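Local coordinates for protein endoglycosidase (Bacteroides thetaiotaomicron, PDB 6Q64) that probably hydrolyses glycosidic bonds of complex N-glycans, as a family 18 endoglycosidase built on a TIM barrel, at residues A[127-132]-A[181-186]; A[172-177]-A[218-223]; A[251-256]-A[265-270]; A[275-280]-A[321-326]. The protein carries 1 engineered substitution. One frame throughout, in Å; residues are numbered along the deposited sequence.

How the contacts relate
All four contacts belong to one TIM barrel and follow one another along the chain, except that contacts 1 and 2 interleave their segments. Contact 1 joins neighbouring strands 128-135 and 184-189. Contact 2, its centre about 11 Å away, joins the helices before and after strand 184-189; I173 and I177 of helix 162-179 pack on that strand. Two strands further along the sheet, contact 3, its centre about 22 Å from that of contact 1, sets helix 261-268 against strand 251-254, and contact 4, about 11 Å from contact 3 between centres, joins the leads into strands 280-285 and 329-333. Together the four tie barrel strands to each other, to covering helices and to loops.

Contact 1 (A[127-132]-A[181-186]); sequences GKALLC and NLDGFD
K128 lays CB and CG over the side chain of D183, the two crossing at about a right angle with K128 CB 3.7 Å from D183 CB. A129 is held twice by the same aspartate. Its N donates to D183 OD1 at 2.6 Å, nearly straight at 169° and on the anti side of the carboxylate but 33° out of its plane, while A129 O accepts from D183 N at 2.8 Å. With D183 CG beside its own backbone N, carboxylate and N-H both face A129. An alanine at D183 would probably leave the A129 N-H without this acceptor and K128 without the carboxylate it packs on. L130 brings CD2 to 3.4 Å from G184 N; a CB on G184 would press on this methyl and on the carbonyl O of D183. L131 N donates to G184 O (3.1 Å), and L131 O receives a weak bond from D186 N. The L131 side chain meets L182 at about a right angle, L131 CG 3.7 Å from L182 CD1. C132 SG packs 3.9 Å from D186 CG; the carboxylate itself bonds S102. L131 with F185 and C132 with D186 pair in parallel, strand 128-132 against 184-186, with short axes 52° apart. Strands 100-102 and 230-235 flank this pair on either side; L131 and F185 turn to helix 162-179, whereas C132 and D186 reach W76 of strand 72-76.

Contact 2 (A[172-177]-A[218-223]); sequences AICDSI and ETLSAR
R223 meets C174 and D175 with different parts of one guanidinium. C174 CB lies over the centre of one face, 3.4 Å from R223 NE, while D175 OD1 sits at the group's edge and in its plane. The bond from R223 NH1 to D175 OD1 is 2.9 Å long and 161° at the hydrogen, and it uses the anti lone pair; a second, from NH2, is weak. The salt bridge is therefore anchored on one carboxylate oxygen, with the carboxylate and guanidinium planes 67° apart. C174 SG, anti to its carbonyl carbon, points between R223 and L220, standing 3.7 Å from R223 CB and also 3.7 Å from L220 CD2. A looser apolar touch, I173 CG2 to L220 CD2 at 4.2 Å, continues the packing inward. Further out, E178 forms a salt bridge with R223 NE, and N171 accepts from NH2, so the flat group is fixed on several of its N-H groups. An alanine in place of R223 would probably leave the carboxylates of D175 and E178 without their positive partner and take away the guanidinium that lies against C174 CB. The two helix segments run in broadly the same direction, 36° apart with axes 10.1 Å from each other at closest. Such pairing of helices 162-179 and 211-224, on either side of strand 184-189 in the chain, is characteristic of the outer helical layer of a TIM barrel.

Contact 3 (A[251-256]-A[265-270]); sequences YIYQAY and IYKINK
Y253 and I268 form a CH-pi contact where barrel strand 251-254 is covered by the C-terminal end of helix 261-268, the helix that follows it in the chain. The evidence is the position of I268 CG2: it lies 3.6 Å from the centroid of the Y253 ring and 18° off the ring normal. The methyl is offset toward the rim, coming within 3.4 Å of Y253 CD1. CG2, anti to the carbonyl carbon, is the branch that meets the ring, CG1 taking the position between backbone N and carbonyl carbon. At the far end of the ring, Y253 OH comes 3.8 Å from K270 CG. K267 instead slides past the tyrosine in the opposite direction, with K267 CG 4.1 Å from Y253 CD2, and bends at its third and fourth torsions before reaching the strand's end. There K267 NZ donates to Q254 O at 3.2 Å; the ammonium lies 42° out of the carbonyl plane. This acceptor precedes A255, the centre of an inverse gamma turn at which the chain leaves the strand. The CB of Q254 leaves the backbone away from 265-270, and its NE2 bonds D234. K267 NZ has a stronger partner in E258, a salt bridge, so the lysine charge is probably stabilised by a carboxylate as well as by the carbonyl, while aromatic and aliphatic surfaces carry the rest of the contact.

Contact 4 (A[275-280]-A[321-326]); sequences DWERKT and LPSGKR
S323 OG is gripped from two directions: it donates to E277 OE2 across the contact and accepts from K325 N at 3.2 Å, 160° at the hydrogen. The modelled OG to OE2 separation, 2.5 Å, is very short and its length doubtful. The second bond makes an ST turn, and it overlaps a type I turn from L321 to G324 that presents the serine to the glutamate. The chain of E277 bends at chi2, which sets CD toward the serine. Its aliphatic part also packs, with CG 3.7 Å from L321 CD1 and CB 3.9 Å from K325 CB. K325 crosses E277 at about a right angle, but K325 NZ stays 4.6 Å from E277 OE1, beyond a salt bridge. The other L321 methyl, CD2, abuts the W276 ring at 3.4 Å from CZ3. R278 adds a second polar link: its NH2 donates to R326 O at 3.2 Å, almost straight at 178°. The acceptor lies in the guanidinium plane, whereas the donor stands above the carbonyl plane, and NH1 of the same group bonds H70 O. The R326 side chain starts away from 275-280; its NH1 bonds Y359 O and its NH2 forms a salt bridge with D320. W276, T280 and L321 all touch I268 of helix 261-268; 275-280 enters strand 280-285 at T280, and 321-326 leads toward strand 329-333, its neighbour in the sheet.

Contact 1 (A[127-132]-A[181-186])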
loop_
_atom_site.group_PDB
_atom_site.type_symbol
_atom_site.label_atom_id
_atom_site.label_comp_id
_atom_site.label_asym_id
_atom_site.label_seq_id
_atom_site.Cartn_x
_atom_site.Cartn_y
_atom_site.Cartn_z
ATOM N N GLY A 127 9.926 7.930 3.326
ATOM C CA GLY A 127 9.152 6.689 3.108
ATOM C C GLY A 127 8.077 6.505 4.152
ATOM O O GLY A 127 8.188 7.137 5.244
ATOM N N LYS A 128 7.082 5.665 3.856
ATOM C CA LYS A 128 5.963 5.383 4.799
ATOM C C LYS A 128 5.629 3.889 4.815
ATOM O O LYS A 128 5.498 3.242 3.719
ATOM C CB LYS A 128 4.722 6.183 4.405
ATOM C CG LYS A 128 4.808 7.682 4.635
ATOM C CD LYS A 128 3.557 8.384 4.166
ATOM C CE LYS A 128 3.731 9.877 4.008
ATOM N NZ LYS A 128 4.071 10.492 5.304
ATOM N N ALA A 129 5.420 3.357 6.014
ATOM C CA ALA A 129 5.109 1.930 6.206
ATOM C C ALA A 129 3.739 1.783 6.857
ATOM O O ALA A 129 3.469 2.464 7.887
ATOM C CB ALA A 129 6.194 1.278 7.019
ATOM N N LEU A 130 2.914 0.915 6.270
ATOM C CA LEU A 130 1.513 0.697 6.702
ATOM C C LEU A 130 1.380 -0.667 7.352
ATOM O O LEU A 130 1.845 -1.640 6.757
ATOM C CB LEU A 130 0.610 0.729 5.469
ATOM C CG LEU A 130 0.603 2.032 4.692
ATOM C CD1 LEU A 130 -0.530 2.001 3.693
ATOM C CD2 LEU A 130 0.476 3.232 5.626
ATOM N N LEU A 131 0.634 -0.735 8.440
ATOM C CA LEU A 131 0.043 -2.019 8.870
ATOM C C LEU A 131 -0.983 -2.434 7.826
ATOM O O LEU A 131 -1.462 -1.574 7.125
ATOM C CB LEU A 131 -0.574 -1.871 10.257
ATOM C CG LEU A 131 0.410 -2.127 11.388
ATOM C CD1 LEU A 131 -0.325 -2.485 12.669
ATOM C CD2 LEU A 131 1.399 -3.230 11.016
ATOM N N CYS A 132 -1.285 -3.721 7.763
ATOM C CA CYS A 132 -2.064 -4.348 6.687
ATOM C C CYS A 132 -2.514 -5.734 7.109
ATOM O O CYS A 132 -1.720 -6.428 7.714
ATOM C CB CYS A 132 -1.222 -4.557 5.449
ATOM S SG CYS A 132 -2.185 -5.372 4.160
ATOM N N ASN A 181 5.086 3.929 15.844
ATOM C CA ASN A 181 5.117 5.151 14.982
ATOM C C ASN A 181 5.006 4.813 13.475
ATOM O O ASN A 181 5.563 5.577 12.652
ATOM C CB ASN A 181 6.312 6.043 15.340
ATOM C CG ASN A 181 6.426 7.264 14.446
ATOM O OD1 ASN A 181 5.500 8.056 14.330
ATOM N ND2 ASN A 181 7.541 7.395 13.751
ATOM N N LEU A 182 4.236 3.792 13.090
ATOM C CA LEU A 182 3.982 3.475 11.657
ATOM C C LEU A 182 3.130 4.588 11.004
ATOM O O LEU A 182 2.609 5.462 11.734
ATOM C CB LEU A 182 3.324 2.096 11.588
ATOM C CG LEU A 182 4.255 0.925 11.927
ATOM C CD1 LEU A 182 3.493 -0.303 12.414
ATOM C CD2 LEU A 182 5.115 0.550 10.728
ATOM N N ASP A 183 3.019 4.616 9.674
ATOM C CA ASP A 183 2.456 5.797 8.959
ATOM C C ASP A 183 1.020 5.527 8.506
ATOM O O ASP A 183 0.464 6.400 7.853
ATOM C CB ASP A 183 3.319 6.242 7.777
ATOM C CG ASP A 183 4.804 6.168 8.080
ATOM O OD1 ASP A 183 5.374 5.053 7.927
ATOM O OD2 ASP A 183 5.372 7.210 8.505
ATOM N N GLY A 184 0.429 4.392 8.860
ATOM C CA GLY A 184 -1.034 4.265 8.784
ATOM C C GLY A 184 -1.499 2.842 8.571
ATOM O O GLY A 184 -0.875 1.915 9.105
ATOM N N PHE A 185 -2.593 2.665 7.834
ATOM C CA PHE A 185 -3.252 1.347 7.716
ATOM C C PHE A 185 -3.721 1.117 6.287
ATOM O O PHE A 185 -3.989 2.092 5.532
ATOM C CB PHE A 185 -4.401 1.236 8.716
ATOM C CG PHE A 185 -4.909 -0.169 8.856
ATOM C CD1 PHE A 185 -4.229 -1.098 9.618
ATOM C CD2 PHE A 185 -6.038 -0.583 8.167
ATOM C CE1 PHE A 185 -4.685 -2.406 9.721
ATOM C CE2 PHE A 185 -6.496 -1.891 8.271
ATOM C CZ PHE A 185 -5.813 -2.806 9.044
ATOM N N ASP A 186 -3.796 -0.167 5.961
ATOM C CA ASP A 186 -4.186 -0.716 4.649
ATOM C C ASP A 186 -5.279 -1.733 4.914
ATOM O O ASP A 186 -4.944 -2.849 5.333
ATOM C CB ASP A 186 -3.043 -1.429 3.931
ATOM C CG ASP A 186 -3.398 -2.049 2.582
ATOM O OD1 ASP A 186 -4.522 -2.519 2.398
ATOM O OD2 ASP A 186 -2.532 -2.072 1.724
#

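Contact 2 (A[172-177]-A[218-223])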
loop_
_atom_site.group_PDB
_atom_site.type_symbol
_atom_site.label_atom_id
_atom_site.label_comp_id
_atom_site.label_asym_id
_atom_site.label_seq_id
_atom_site.Cartn_x
_atom_site.Cartn_y
_atom_site.Cartn_z
ATOM N N ALA A 172 -8.121 0.843 18.381
ATOM C CA ALA A 172 -7.081 -0.118 18.824
ATOM C C ALA A 172 -6.084 -0.280 17.689
ATOM O O ALA A 172 -4.877 -0.343 17.946
ATOM C CB ALA A 172 -7.679 -1.452 19.187
ATOM N N ILE A 173 -6.588 -0.329 16.467
ATOM C CA ILE A 173 -5.706 -0.327 15.278
ATOM C C ILE A 173 -4.823 0.921 15.381
ATOM O O ILE A 173 -3.603 0.746 15.399
ATOM C CB ILE A 173 -6.546 -0.406 14.002
ATOM C CG1 ILE A 173 -7.379 -1.694 14.000
ATOM C CG2 ILE A 173 -5.650 -0.265 12.784
ATOM C CD1 ILE A 173 -7.850 -2.152 12.632
ATOM N N CYS A 174 -5.412 2.108 15.544
ATOM C CA CYS A 174 -4.674 3.396 15.644
ATOM C C CYS A 174 -3.708 3.329 16.812
ATOM O O CYS A 174 -2.532 3.612 16.619
ATOM C CB CYS A 174 -5.579 4.601 15.851
ATOM S SG CYS A 174 -6.593 4.971 14.396
ATOM N N ASP A 175 -4.190 2.968 17.990
ATOM C CA ASP A 175 -3.294 2.684 19.134
ATOM C C ASP A 175 -2.030 2.060 18.570
ATOM O O ASP A 175 -0.960 2.679 18.685
ATOM C CB ASP A 175 -3.883 1.666 20.111
ATOM C CG ASP A 175 -4.884 2.276 21.062
ATOM O OD1 ASP A 175 -5.039 3.535 21.031
ATOM O OD2 ASP A 175 -5.493 1.494 21.822
ATOM N N SER A 176 -2.203 0.887 17.956
ATOM C CA SER A 176 -1.124 -0.099 17.707
ATOM C C SER A 176 -0.201 0.456 16.610
ATOM O O SER A 176 0.994 0.172 16.660
ATOM C CB SER A 176 -1.708 -1.474 17.441
ATOM O OG SER A 176 -1.197 -2.037 16.251
ATOM N N ILE A 177 -0.727 1.317 15.743
ATOM C CA ILE A 177 0.044 2.088 14.724
ATOM C C ILE A 177 0.865 3.169 15.431
ATOM O O ILE A 177 2.025 3.354 15.027
ATOM C CB ILE A 177 -0.899 2.696 13.659
ATOM C CG1 ILE A 177 -1.257 1.658 12.595
ATOM C CG2 ILE A 177 -0.333 3.966 13.031
ATOM C CD1 ILE A 177 -2.483 2.004 11.810
ATOM N N GLU A 218 -14.458 6.016 9.230
ATOM C CA GLU A 218 -14.647 7.377 9.790
ATOM C C GLU A 218 -13.704 7.551 10.990
ATOM O O GLU A 218 -13.083 8.633 11.080
ATOM C CB GLU A 218 -16.112 7.599 10.167
ATOM C CG GLU A 218 -16.845 8.609 9.309
ATOM C CD GLU A 218 -18.306 8.776 9.704
ATOM O OE1 GLU A 218 -18.592 8.847 10.928
ATOM O OE2 GLU A 218 -19.165 8.797 8.796
ATOM N N THR A 219 -13.593 6.522 11.849
ATOM C CA THR A 219 -12.819 6.558 13.123
ATOM C C THR A 219 -11.314 6.511 12.849
ATOM O O THR A 219 -10.581 7.236 13.526
ATOM C CB THR A 219 -13.129 5.397 14.073
ATOM O OG1 THR A 219 -14.540 5.250 14.253
ATOM C CG2 THR A 219 -12.470 5.605 15.421
ATOM N N LEU A 220 -10.872 5.690 11.899
ATOM C CA LEU A 220 -9.463 5.704 11.425
ATOM C C LEU A 220 -9.120 7.082 10.842
ATOM O O LEU A 220 -8.146 7.653 11.322
ATOM C CB LEU A 220 -9.253 4.584 10.413
ATOM C CG LEU A 220 -9.450 3.177 10.968
ATOM C CD1 LEU A 220 -9.478 2.133 9.862
ATOM C CD2 LEU A 220 -8.355 2.855 11.968
ATOM N N SER A 221 -9.892 7.642 9.900
ATOM C CA SER A 221 -9.590 8.989 9.344
ATOM C C SER A 221 -9.516 10.017 10.474
ATOM O O SER A 221 -8.537 10.778 10.498
ATOM C CB SER A 221 -10.531 9.454 8.251
ATOM O OG SER A 221 -9.853 9.456 6.991
ATOM N N ALA A 222 -10.484 10.032 11.390
ATOM C CA ALA A 222 -10.605 11.108 12.404
ATOM C C ALA A 222 -9.274 11.187 13.133
ATOM O O ALA A 222 -8.829 12.296 13.492
ATOM C CB ALA A 222 -11.738 10.839 13.370
ATOM N N ARG A 223 -8.670 10.017 13.318
ATOM C CA ARG A 223 -7.497 9.874 14.202
ATOM C C ARG A 223 -6.222 10.078 13.395
ATOM O O ARG A 223 -5.440 10.982 13.739
ATOM C CB ARG A 223 -7.503 8.535 14.937
ATOM C CG ARG A 223 -6.888 8.686 16.315
ATOM C CD ARG A 223 -7.220 7.572 17.266
ATOM N NE ARG A 223 -6.017 7.226 18.002
ATOM C CZ ARG A 223 -5.938 6.240 18.884
ATOM N NH1 ARG A 223 -4.790 5.986 19.497
ATOM N NH2 ARG A 223 -7.009 5.508 19.150
#

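Contact 3 (A[251-256]-A[265-270])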
loop_
_atom_site.group_PDB
_atom_site.type_symbol
_atom_site.label_atom_id
_atom_site.label_comp_id
_atom_site.label_asym_id
_atom_site.label_seq_id
_atom_site.Cartn_x
_atom_site.Cartn_y
_atom_site.Cartn_z
ATOM N N TYR A 251 -6.713 3.830 -3.671
ATOM C CA TYR A 251 -7.539 2.669 -4.060
ATOM C C TYR A 251 -6.572 1.669 -4.679
ATOM O O TYR A 251 -5.995 1.987 -5.736
ATOM C CB TYR A 251 -8.651 3.128 -5.011
ATOM C CG TYR A 251 -9.283 4.463 -4.676
ATOM C CD1 TYR A 251 -9.692 4.759 -3.394
ATOM C CD2 TYR A 251 -9.466 5.439 -5.627
ATOM C CE1 TYR A 251 -10.229 5.993 -3.066
ATOM C CE2 TYR A 251 -10.002 6.676 -5.315
ATOM C CZ TYR A 251 -10.405 6.954 -4.033
ATOM O OH TYR A 251 -10.960 8.154 -3.698
ATOM N N ILE A 252 -6.340 0.533 -4.030
ATOM C CA ILE A 252 -5.238 -0.383 -4.449
ATOM C C ILE A 252 -5.864 -1.659 -4.962
ATOM O O ILE A 252 -6.601 -2.327 -4.185
ATOM C CB ILE A 252 -4.241 -0.675 -3.308
ATOM C CG1 ILE A 252 -3.793 0.611 -2.608
ATOM C CG2 ILE A 252 -3.071 -1.475 -3.836
ATOM C CD1 ILE A 252 -2.702 0.396 -1.593
ATOM N N TYR A 253 -5.585 -1.979 -6.209
ATOM C CA TYR A 253 -6.191 -3.156 -6.860
ATOM C C TYR A 253 -5.100 -4.195 -7.112
ATOM O O TYR A 253 -3.978 -3.863 -7.482
ATOM C CB TYR A 253 -6.936 -2.776 -8.142
ATOM C CG TYR A 253 -8.039 -1.747 -8.006
ATOM C CD1 TYR A 253 -7.751 -0.405 -7.921
ATOM C CD2 TYR A 253 -9.370 -2.098 -8.032
ATOM C CE1 TYR A 253 -8.753 0.544 -7.839
ATOM C CE2 TYR A 253 -10.381 -1.165 -7.925
ATOM C CZ TYR A 253 -10.077 0.168 -7.844
ATOM O OH TYR A 253 -11.043 1.132 -7.805
ATOM N N GLN A 254 -5.484 -5.441 -6.878
ATOM C CA GLN A 254 -4.781 -6.657 -7.288
ATOM C C GLN A 254 -5.093 -6.912 -8.756
ATOM O O GLN A 254 -5.926 -7.752 -9.014
ATOM C CB GLN A 254 -5.261 -7.815 -6.419
ATOM C CG GLN A 254 -4.631 -7.845 -5.045
ATOM C CD GLN A 254 -5.410 -7.126 -3.978
ATOM O OE1 GLN A 254 -6.341 -7.665 -3.387
ATOM N NE2 GLN A 254 -4.965 -5.930 -3.655
ATOM N N ALA A 255 -4.368 -6.290 -9.681
ATOM C CA ALA A 255 -4.493 -6.547 -11.142
ATOM C C ALA A 255 -3.570 -7.695 -11.568
ATOM O O ALA A 255 -2.874 -7.564 -12.601
ATOM C CB ALA A 255 -4.177 -5.292 -11.929
ATOM N N TYR A 256 -3.588 -8.799 -10.830
ATOM C CA TYR A 256 -2.619 -9.909 -11.023
ATOM C C TYR A 256 -2.838 -10.580 -12.402
ATOM O O TYR A 256 -1.868 -10.633 -13.202
ATOM C CB TYR A 256 -2.716 -10.912 -9.867
ATOM C CG TYR A 256 -2.523 -10.409 -8.447
ATOM C CD1 TYR A 256 -1.815 -9.261 -8.120
ATOM C CD2 TYR A 256 -3.004 -11.176 -7.399
ATOM C CE1 TYR A 256 -1.618 -8.889 -6.792
ATOM C CE2 TYR A 256 -2.821 -10.816 -6.071
ATOM C CZ TYR A 256 -2.109 -9.676 -5.756
ATOM O OH TYR A 256 -1.990 -9.370 -4.417
ATOM N N ILE A 265 -8.134 -1.279 -17.091
ATOM C CA ILE A 265 -8.968 -0.044 -17.061
ATOM C C ILE A 265 -10.390 -0.421 -16.640
ATOM O O ILE A 265 -10.919 0.252 -15.727
ATOM C CB ILE A 265 -8.921 0.700 -18.399
ATOM C CG1 ILE A 265 -7.470 0.904 -18.853
ATOM C CG2 ILE A 265 -9.688 2.009 -18.276
ATOM C CD1 ILE A 265 -7.244 1.944 -19.907
ATOM N N TYR A 266 -10.963 -1.500 -17.177
ATOM C CA TYR A 266 -12.363 -1.856 -16.824
ATOM C C TYR A 266 -12.452 -2.087 -15.320
ATOM O O TYR A 266 -13.460 -1.732 -14.695
ATOM C CB TYR A 266 -12.896 -3.049 -17.605
ATOM C CG TYR A 266 -14.236 -3.506 -17.099
ATOM C CD1 TYR A 266 -14.316 -4.276 -15.949
ATOM C CD2 TYR A 266 -15.413 -3.175 -17.743
ATOM C CE1 TYR A 266 -15.524 -4.732 -15.452
ATOM C CE2 TYR A 266 -16.635 -3.633 -17.269
ATOM C CZ TYR A 266 -16.693 -4.409 -16.116
ATOM O OH TYR A 266 -17.881 -4.848 -15.594
ATOM N N LYS A 267 -11.407 -2.664 -14.751
ATOM C CA LYS A 267 -11.379 -3.063 -13.324
ATOM C C LYS A 267 -11.343 -1.825 -12.425
ATOM O O LYS A 267 -11.943 -1.903 -11.333
ATOM C CB LYS A 267 -10.169 -3.949 -13.034
ATOM C CG LYS A 267 -9.906 -4.159 -11.551
ATOM C CD LYS A 267 -8.896 -5.252 -11.286
ATOM C CE LYS A 267 -9.305 -6.181 -10.175
ATOM N NZ LYS A 267 -8.814 -7.544 -10.438
ATOM N N ILE A 268 -10.634 -0.763 -12.818
ATOM C CA ILE A 268 -10.324 0.367 -11.895
ATOM C C ILE A 268 -11.121 1.616 -12.273
ATOM O O ILE A 268 -11.098 2.564 -11.473
ATOM C CB ILE A 268 -8.815 0.682 -11.847
ATOM C CG1 ILE A 268 -8.276 1.143 -13.191
ATOM C CG2 ILE A 268 -8.020 -0.500 -11.341
ATOM C CD1 ILE A 268 -6.947 1.797 -13.086
ATOM N N ASN A 269 -11.750 1.622 -13.448
ATOM C CA ASN A 269 -12.613 2.728 -13.937
ATOM C C ASN A 269 -13.916 2.761 -13.146
ATOM O O ASN A 269 -14.840 2.011 -13.510
ATOM C CB ASN A 269 -12.970 2.580 -15.408
ATOM C CG ASN A 269 -13.539 3.870 -15.933
ATOM O OD1 ASN A 269 -14.113 4.625 -15.188
ATOM N ND2 ASN A 269 -13.336 4.158 -17.194
ATOM N N LYS A 270 -13.944 3.634 -12.145
ATOM C CA LYS A 270 -14.940 3.758 -11.056
ATOM C C LYS A 270 -15.102 5.246 -10.747
ATOM O O LYS A 270 -14.491 5.793 -9.815
ATOM C CB LYS A 270 -14.460 3.006 -9.815
ATOM C CG LYS A 270 -14.112 1.556 -10.057
ATOM C CD LYS A 270 -15.299 0.741 -10.478
ATOM C CE LYS A 270 -14.927 -0.576 -11.115
ATOM N NZ LYS A 270 -16.069 -1.508 -11.200
#

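Contact 4 (A[275-280]-A[321-326])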
loop_
_atom_site.group_PDB
_atom_site.type_symbol
_atom_site.label_atom_id
_atom_site.label_comp_id
_atom_site.label_asym_id
_atom_site.label_seq_id
_atom_site.Cartn_x
_atom_site.Cartn_y
_atom_site.Cartn_z
ATOM N N ASP A 275 -11.525 11.264 -7.510
ATOM C CA ASP A 275 -10.166 11.414 -8.071
ATOM C C ASP A 275 -9.535 10.049 -8.334
ATOM O O ASP A 275 -8.364 9.854 -8.020
ATOM C CB ASP A 275 -9.323 12.207 -7.086
ATOM C CG ASP A 275 -8.012 12.678 -7.675
ATOM O OD1 ASP A 275 -7.876 12.706 -8.957
ATOM O OD2 ASP A 275 -7.146 13.002 -6.853
ATOM N N TRP A 276 -10.272 9.139 -8.936
ATOM C CA TRP A 276 -9.858 7.728 -8.979
ATOM C C TRP A 276 -8.558 7.477 -9.762
ATOM O O TRP A 276 -7.798 6.620 -9.339
ATOM C CB TRP A 276 -11.022 6.918 -9.492
ATOM C CG TRP A 276 -11.376 7.175 -10.908
ATOM C CD1 TRP A 276 -12.290 8.062 -11.382
ATOM C CD2 TRP A 276 -10.879 6.460 -12.035
ATOM N NE1 TRP A 276 -12.381 7.960 -12.738
ATOM C CE2 TRP A 276 -11.526 6.997 -13.171
ATOM C CE3 TRP A 276 -9.916 5.463 -12.195
ATOM C CZ2 TRP A 276 -11.270 6.539 -14.457
ATOM C CZ3 TRP A 276 -9.669 4.989 -13.464
ATOM C CH2 TRP A 276 -10.332 5.528 -14.576
ATOM N N GLU A 277 -8.308 8.165 -10.860
ATOM C CA GLU A 277 -7.077 7.993 -11.673
ATOM C C GLU A 277 -5.840 8.248 -10.830
ATOM O O GLU A 277 -4.985 7.358 -10.795
ATOM C CB GLU A 277 -6.989 8.963 -12.837
ATOM C CG GLU A 277 -8.071 8.718 -13.871
ATOM C CD GLU A 277 -9.154 9.781 -13.924
ATOM O OE1 GLU A 277 -9.643 10.152 -12.842
ATOM O OE2 GLU A 277 -9.489 10.215 -15.051
ATOM N N ARG A 278 -5.742 9.399 -10.177
ATOM C CA ARG A 278 -4.491 9.789 -9.466
ATOM C C ARG A 278 -4.371 9.073 -8.112
ATOM O O ARG A 278 -3.254 8.992 -7.583
ATOM C CB ARG A 278 -4.384 11.311 -9.397
ATOM C CG ARG A 278 -4.083 11.933 -10.763
ATOM C CD ARG A 278 -2.778 11.474 -11.419
ATOM N NE ARG A 278 -1.724 11.671 -10.426
ATOM C CZ ARG A 278 -0.697 10.867 -10.191
ATOM N NH1 ARG A 278 0.154 11.178 -9.231
ATOM N NH2 ARG A 278 -0.505 9.763 -10.888
ATOM N N LYS A 279 -5.436 8.495 -7.577
ATOM C CA LYS A 279 -5.338 7.787 -6.282
ATOM C C LYS A 279 -5.348 6.264 -6.482
ATOM O O LYS A 279 -5.294 5.517 -5.478
ATOM C CB LYS A 279 -6.485 8.202 -5.375
ATOM C CG LYS A 279 -6.550 9.680 -5.056
ATOM C CD LYS A 279 -7.853 10.067 -4.361
ATOM C CE LYS A 279 -8.144 9.306 -3.094
ATOM N NZ LYS A 279 -9.299 9.910 -2.391
ATOM N N THR A 280 -5.459 5.790 -7.712
ATOM C CA THR A 280 -5.528 4.334 -7.942
ATOM C C THR A 280 -4.100 3.785 -8.090
ATOM O O THR A 280 -3.254 4.383 -8.800
ATOM C CB THR A 280 -6.450 4.003 -9.114
ATOM O OG1 THR A 280 -7.787 4.381 -8.779
ATOM C CG2 THR A 280 -6.415 2.526 -9.406
ATOM N N LEU A 321 -4.984 6.759 -18.606
ATOM C CA LEU A 321 -6.454 6.467 -18.537
ATOM C C LEU A 321 -7.255 7.249 -19.566
ATOM O O LEU A 321 -6.736 8.126 -20.235
ATOM C CB LEU A 321 -6.875 6.760 -17.108
ATOM C CG LEU A 321 -6.260 5.712 -16.202
ATOM C CD1 LEU A 321 -5.566 6.304 -15.000
ATOM C CD2 LEU A 321 -7.305 4.700 -15.820
ATOM N N PRO A 322 -8.542 6.924 -19.811
ATOM C CA PRO A 322 -9.260 7.498 -20.964
ATOM C C PRO A 322 -9.359 9.029 -20.831
ATOM O O PRO A 322 -9.263 9.703 -21.811
ATOM C CB PRO A 322 -10.600 6.796 -20.938
ATOM C CG PRO A 322 -10.339 5.551 -20.092
ATOM C CD PRO A 322 -9.394 6.027 -19.019
ATOM N N SER A 323 -9.427 9.515 -19.591
ATOM C CA SER A 323 -9.365 10.966 -19.280
ATOM C C SER A 323 -8.059 11.584 -19.757
ATOM O O SER A 323 -8.039 12.766 -19.873
ATOM C CB SER A 323 -9.534 11.211 -17.828
ATOM O OG SER A 323 -8.336 10.971 -17.134
ATOM N N GLY A 324 -6.995 10.805 -19.933
ATOM C CA GLY A 324 -5.649 11.289 -20.292
ATOM C C GLY A 324 -4.721 11.319 -19.079
ATOM O O GLY A 324 -3.534 11.576 -19.224
ATOM N N LYS A 325 -5.252 11.108 -17.898
ATOM C CA LYS A 325 -4.449 11.162 -16.664
ATOM C C LYS A 325 -3.696 9.853 -16.475
ATOM O O LYS A 325 -4.121 8.795 -16.990
ATOM C CB LYS A 325 -5.348 11.376 -15.453
ATOM C CG LYS A 325 -5.665 12.835 -15.219
ATOM C CD LYS A 325 -6.720 13.027 -14.187
ATOM C CE LYS A 325 -7.165 14.463 -14.084
ATOM N NZ LYS A 325 -8.441 14.533 -13.346
ATOM N N ARG A 326 -2.612 9.952 -15.722
ATOM C CA ARG A 326 -1.665 8.842 -15.524
ATOM C C ARG A 326 -2.101 8.191 -14.219
ATOM O O ARG A 326 -2.482 8.928 -13.265
ATOM C CB ARG A 326 -0.224 9.372 -15.591
ATOM C CG ARG A 326 0.849 8.433 -15.061
ATOM C CD ARG A 326 0.922 7.117 -15.815
ATOM N NE ARG A 326 1.090 7.247 -17.253
ATOM C CZ ARG A 326 2.196 7.665 -17.875
ATOM N NH1 ARG A 326 3.294 7.997 -17.216
ATOM N NH2 ARG A 326 2.214 7.704 -19.189
#